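Local structure of penicillin-binding protein activator LpoB (Escherichia coli, 4Q6Z) at residues 5-10 with 111-116; 19-24 with 96-101. The protein is an outer-membrane lipoprotein, present here as its C-terminal domain, that probably regulates peptidoglycan synthesis by activating penicillin-binding protein 1B. All coordinates share one frame; numbering follows the deposited sequence.

How the contacts relate
Both contacts reach the same mixed sheet, through neighbouring antiparallel strands that follow each other in the chain. Contact 1 sets the N-terminal helix 3-15 against strand 111-119; contact 2 ties the loop after that helix to the beginning of strand 98-106. Their centres lie about 16 Å apart, yet they meet directly: Y101 N stands 2.9 Å from Q116 O, probably a hydrogen bond between the two strands. Beside it, M115 CB packs 3.6 Å from Y101 O. Along the chain, contact 2 is nested inside the long loop that contact 1 closes. One is a buried, apolar meeting of side chains, the other a partly buried polar one around a tyrosine hydroxyl.

Contact 1 (5-10 with 111-116); sequences GAMQPM and PTLQMQ
The sulfur of M10 sits beside two residues of the strand, with SD 3.8 Å from the carbonyl O of L113 and 3.9 Å from CE of M115. These are packing distances, and apolar side chains make up the contact. M10 reaches this place by bending at its last torsion (chi3 -104°), which lays CE against CG and CD2 of L113. Nearer the backbone, M10 CB meets the methyl CE of M115 at 3.8 Å, so M10, like M7, touches both L113 and M115.

M7 starts off to one side of the strand and then runs out extended, crossing L113 and M115 at about a right angle. Its CG lies 3.4 Å from L113 CD2 and 4.0 Å from M115 CE. L113 CD2 is thus the branch that does most of the touching, set between the M7 and M10 side chains, with A6 CB further away at 4.3 Å. All five residues are buried. Beyond them, M7 and M115 both touch L48 of helix 41-53, while A6 and L113 share V133 as a neighbour near the C-terminus.

The spacing follows the secondary structure: A6, M7 and M10 lie on one side of the helix, and L113 and M115, two apart, on one side of the strand. The helix and strand axes come within 9.9 Å and diverge by 31°. This is the layered packing typical of alpha/beta folds, with the N-terminal helix lying roughly along the strands on one face of a mixed sheet.

Contact 2 (19-24 with 96-101); sequences GVTAGS and AHYVLY
Hydrogen bonds first: the hydroxyl of Y98 reaches into the loop 19-24 and meets its backbone. T21 N donates to Y98 OH over 2.9 Å, an almost straight bond with an N-H...O angle of 176°. Y98 OH also lies 3.2 Å from G19 O, a weak hydrogen bond whose proton is not settled, as another acceptor is within reach. Within the loop, S24 OG donates to T21 O at 2.7 Å, coming in from above the carbonyl plane, 44° out of it. That bond draws together the two ends of the turn through A22 and G23, and T21 O also lies at the edge of the Y98 ring, near its plane.

The loop links helix 3-15 to strand 25-35, which runs parallel to strand 98-106 in the mixed sheet; H97 and Y98 both make backbone hydrogen bonds with V25, just past S24. Contact 2 thus lies where the chain enters strand 25-35, beside the start of its parallel neighbour.

Van der Waals contacts fill in the rest. The buried S24 points at Y98 and touches one side of its ring: S24 CB is 3.4 Å from Y98 CE2, and S24 OG is 3.3 Å from the same atom. CD2 of H97 sits over one face of the Y98 ring, offset toward its rim, and that CD2 is also 3.6 Å from S24 OG. Y98 CG is anti to its carbonyl carbon (chi1 -62°), which carries the ring out toward the loop. A phenylalanine in place of Y98 would probably leave T21 N without its acceptor and the loop freer to shift. Elsewhere Y98 also packs on L26 and L117, and V20 shares L117 with it.

Contact 1 (5-10 with 111-116)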
loop_
_atom_site.group_PDB
_atom_site.type_symbol
_atom_site.label_atom_id
_atom_site.label_comp_id
_atom_site.label_asym_id
_atom_site.label_seq_id
_atom_site.Cartn_x
_atom_site.Cartn_y
_atom_site.Cartn_z
ATOM N N GLY A 5 13.385 -7.781 -0.333
ATOM C CA GLY A 5 13.515 -9.087 0.298
ATOM C C GLY A 5 12.577 -9.247 1.467
ATOM O O GLY A 5 12.293 -10.368 1.868
ATOM N N ALA A 6 12.126 -8.120 2.021
ATOM C CA ALA A 6 11.016 -8.098 2.998
ATOM C C ALA A 6 9.621 -8.141 2.362
ATOM O O ALA A 6 8.694 -8.725 2.921
ATOM C CB ALA A 6 11.132 -6.884 3.893
ATOM N N MET A 7 9.493 -7.541 1.185
ATOM C CA MET A 7 8.191 -7.292 0.569
ATOM C C MET A 7 7.714 -8.488 -0.231
ATOM O O MET A 7 6.554 -8.874 -0.122
ATOM C CB MET A 7 8.247 -6.055 -0.322
ATOM C CG MET A 7 8.265 -4.765 0.477
ATOM S SD MET A 7 8.469 -3.277 -0.520
ATOM C CE MET A 7 8.122 -1.980 0.648
ATOM N N GLN A 8 8.607 -9.076 -1.023
ATOM C CA GLN A 8 8.263 -10.267 -1.838
ATOM C C GLN A 8 7.615 -11.400 -1.029
ATOM O O GLN A 8 6.625 -11.979 -1.478
ATOM C CB GLN A 8 9.494 -10.834 -2.579
ATOM C CG GLN A 8 9.891 -10.077 -3.834
ATOM C CD GLN A 8 8.878 -10.200 -4.962
ATOM O OE1 GLN A 8 7.906 -10.953 -4.880
ATOM N NE2 GLN A 8 9.095 -9.441 -6.021
ATOM N N PRO A 9 8.199 -11.749 0.138
ATOM C CA PRO A 9 7.546 -12.755 0.993
ATOM C C PRO A 9 6.179 -12.302 1.485
ATOM O O PRO A 9 5.283 -13.121 1.588
ATOM C CB PRO A 9 8.501 -12.923 2.192
ATOM C CG PRO A 9 9.656 -12.018 1.968
ATOM C CD PRO A 9 9.532 -11.350 0.634
ATOM N N MET A 10 6.041 -11.015 1.792
ATOM C CA MET A 10 4.784 -10.468 2.310
ATOM C C MET A 10 3.679 -10.403 1.264
ATOM O O MET A 10 2.548 -10.787 1.541
ATOM C CB MET A 10 4.992 -9.072 2.898
ATOM C CG MET A 10 5.577 -9.108 4.294
ATOM S SD MET A 10 5.417 -7.530 5.146
ATOM C CE MET A 10 7.123 -7.084 4.913
ATOM N N PRO A 111 14.004 -1.731 10.991
ATOM C CA PRO A 111 12.598 -1.431 11.147
ATOM C C PRO A 111 11.758 -2.614 10.795
ATOM O O PRO A 111 12.207 -3.516 10.094
ATOM C CB PRO A 111 12.363 -0.346 10.103
ATOM C CG PRO A 111 13.452 -0.499 9.102
ATOM C CD PRO A 111 14.424 -1.529 9.603
ATOM N N THR A 112 10.514 -2.580 11.230
ATOM C CA THR A 112 9.540 -3.555 10.750
ATOM C C THR A 112 8.599 -2.936 9.705
ATOM O O THR A 112 8.034 -1.853 9.903
ATOM C CB THR A 112 8.795 -4.219 11.920
ATOM O OG1 THR A 112 8.295 -3.214 12.802
ATOM C CG2 THR A 112 9.759 -5.172 12.683
ATOM N N LEU A 113 8.454 -3.633 8.583
ATOM C CA LEU A 113 7.446 -3.291 7.574
ATOM C C LEU A 113 6.088 -3.922 7.881
ATOM O O LEU A 113 5.975 -5.122 8.063
ATOM C CB LEU A 113 7.931 -3.773 6.232
ATOM C CG LEU A 113 7.006 -3.667 5.028
ATOM C CD1 LEU A 113 6.486 -2.250 4.823
ATOM C CD2 LEU A 113 7.783 -4.127 3.810
ATOM N N GLN A 114 5.063 -3.099 7.951
ATOM C CA GLN A 114 3.738 -3.560 8.292
ATOM C C GLN A 114 2.795 -3.227 7.124
ATOM O O GLN A 114 2.697 -2.072 6.714
ATOM C CB GLN A 114 3.301 -2.860 9.586
ATOM C CG GLN A 114 2.586 -3.759 10.588
ATOM C CD GLN A 114 1.107 -3.945 10.254
ATOM O OE1 GLN A 114 0.596 -5.070 10.064
ATOM N NE2 GLN A 114 0.406 -2.825 10.189
ATOM N N MET A 115 2.099 -4.223 6.589
ATOM C CA MET A 115 1.099 -3.959 5.551
ATOM C C MET A 115 -0.280 -4.312 6.040
ATOM O O MET A 115 -0.435 -5.293 6.756
ATOM C CB MET A 115 1.381 -4.780 4.319
ATOM C CG MET A 115 2.605 -4.359 3.541
ATOM S SD MET A 115 2.820 -5.506 2.150
ATOM C CE MET A 115 4.605 -5.398 1.970
ATOM N N GLN A 116 -1.276 -3.524 5.635
ATOM C CA GLN A 116 -2.679 -3.905 5.795
ATOM C C GLN A 116 -3.459 -3.740 4.524
ATOM O O GLN A 116 -3.475 -2.680 3.921
ATOM C CB GLN A 116 -3.374 -3.052 6.827
ATOM C CG GLN A 116 -2.762 -3.106 8.197
ATOM C CD GLN A 116 -2.647 -1.711 8.740
ATOM O OE1 GLN A 116 -3.519 -1.253 9.477
ATOM N NE2 GLN A 116 -1.586 -1.000 8.339
#

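Contact 2 (19-24 with 96-101)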
loop_
_atom_site.group_PDB
_atom_site.type_symbol
_atom_site.label_atom_id
_atom_site.label_comp_id
_atom_site.label_asym_id
_atom_site.label_seq_id
_atom_site.Cartn_x
_atom_site.Cartn_y
_atom_site.Cartn_z
ATOM N N GLY A 19 -9.386 -14.695 1.994
ATOM C CA GLY A 19 -10.090 -13.416 1.766
ATOM C C GLY A 19 -9.472 -12.475 0.727
ATOM O O GLY A 19 -10.116 -11.493 0.313
ATOM N N VAL A 20 -8.256 -12.772 0.278
ATOM C CA VAL A 20 -7.611 -11.951 -0.756
ATOM C C VAL A 20 -7.823 -12.511 -2.161
ATOM O O VAL A 20 -7.303 -13.556 -2.491
ATOM C CB VAL A 20 -6.099 -11.812 -0.507
ATOM C CG1 VAL A 20 -5.470 -10.965 -1.603
ATOM C CG2 VAL A 20 -5.835 -11.175 0.842
ATOM N N THR A 21 -8.569 -11.800 -2.995
ATOM C CA THR A 21 -8.820 -12.285 -4.341
ATOM C C THR A 21 -7.785 -11.682 -5.269
ATOM O O THR A 21 -7.586 -10.470 -5.275
ATOM C CB THR A 21 -10.234 -11.946 -4.869
ATOM O OG1 THR A 21 -10.290 -10.576 -5.243
ATOM C CG2 THR A 21 -11.300 -12.186 -3.830
ATOM N N ALA A 22 -7.142 -12.527 -6.064
ATOM C CA ALA A 22 -6.102 -12.072 -6.975
ATOM C C ALA A 22 -6.713 -11.402 -8.199
ATOM O O ALA A 22 -7.902 -11.540 -8.492
ATOM C CB ALA A 22 -5.223 -13.236 -7.399
ATOM N N GLY A 23 -5.868 -10.668 -8.911
ATOM C CA GLY A 23 -6.306 -9.860 -10.049
ATOM C C GLY A 23 -7.192 -8.685 -9.677
ATOM O O GLY A 23 -7.735 -8.023 -10.555
ATOM N N SER A 24 -7.303 -8.409 -8.384
ATOM C CA SER A 24 -8.040 -7.253 -7.915
ATOM C C SER A 24 -7.307 -5.964 -8.223
ATOM O O SER A 24 -6.086 -5.914 -8.337
ATOM C CB SER A 24 -8.295 -7.314 -6.413
ATOM O OG SER A 24 -9.127 -8.398 -6.109
ATOM N N ALA A 96 -11.414 0.848 -7.452
ATOM C CA ALA A 96 -10.468 0.006 -6.716
ATOM C C ALA A 96 -11.176 -0.863 -5.695
ATOM O O ALA A 96 -12.187 -0.490 -5.134
ATOM C CB ALA A 96 -9.390 0.826 -6.052
ATOM N N HIS A 97 -10.619 -2.037 -5.480
ATOM C CA HIS A 97 -11.263 -3.054 -4.665
ATOM C C HIS A 97 -10.632 -3.100 -3.304
ATOM O O HIS A 97 -11.314 -3.198 -2.287
ATOM C CB HIS A 97 -11.131 -4.443 -5.297
ATOM C CG HIS A 97 -11.971 -5.487 -4.628
ATOM N ND1 HIS A 97 -13.313 -5.305 -4.350
ATOM C CD2 HIS A 97 -11.650 -6.711 -4.149
ATOM C CE1 HIS A 97 -13.784 -6.384 -3.748
ATOM N NE2 HIS A 97 -12.797 -7.256 -3.622
ATOM N N TYR A 98 -9.314 -3.035 -3.301
ATOM C CA TYR A 98 -8.584 -2.951 -2.080
ATOM C C TYR A 98 -7.845 -1.650 -2.068
ATOM O O TYR A 98 -7.566 -1.092 -3.109
ATOM C CB TYR A 98 -7.576 -4.068 -2.017
ATOM C CG TYR A 98 -8.149 -5.449 -2.032
ATOM C CD1 TYR A 98 -8.967 -5.874 -1.023
ATOM C CD2 TYR A 98 -7.825 -6.347 -3.037
ATOM C CE1 TYR A 98 -9.477 -7.151 -1.015
ATOM C CE2 TYR A 98 -8.330 -7.634 -3.031
ATOM C CZ TYR A 98 -9.160 -8.025 -2.012
ATOM O OH TYR A 98 -9.686 -9.286 -2.001
ATOM N N VAL A 99 -7.513 -1.203 -0.872
ATOM C CA VAL A 99 -6.469 -0.220 -0.658
ATOM C C VAL A 99 -5.393 -0.912 0.148
ATOM O O VAL A 99 -5.692 -1.605 1.128
ATOM C CB VAL A 99 -6.987 0.993 0.144
ATOM C CG1 VAL A 99 -5.866 1.985 0.369
ATOM C CG2 VAL A 99 -8.159 1.669 -0.560
ATOM N N LEU A 100 -4.143 -0.731 -0.249
ATOM C CA LEU A 100 -3.036 -1.345 0.498
ATOM C C LEU A 100 -2.250 -0.323 1.284
ATOM O O LEU A 100 -1.603 0.537 0.708
ATOM C CB LEU A 100 -2.102 -2.088 -0.424
ATOM C CG LEU A 100 -0.971 -2.760 0.348
ATOM C CD1 LEU A 100 -1.501 -3.936 1.169
ATOM C CD2 LEU A 100 0.099 -3.213 -0.630
ATOM N N TYR A 101 -2.325 -0.420 2.611
ATOM C CA TYR A 101 -1.462 0.367 3.488
ATOM C C TYR A 101 -0.197 -0.330 3.807
ATOM O O TYR A 101 -0.138 -1.539 3.793
ATOM C CB TYR A 101 -2.163 0.676 4.769
ATOM C CG TYR A 101 -3.364 1.532 4.503
ATOM C CD1 TYR A 101 -3.217 2.897 4.320
ATOM C CD2 TYR A 101 -4.634 0.980 4.413
ATOM C CE1 TYR A 101 -4.305 3.715 4.094
ATOM C CE2 TYR A 101 -5.734 1.780 4.193
ATOM C CZ TYR A 101 -5.570 3.153 4.035
ATOM O OH TYR A 101 -6.658 3.982 3.817
#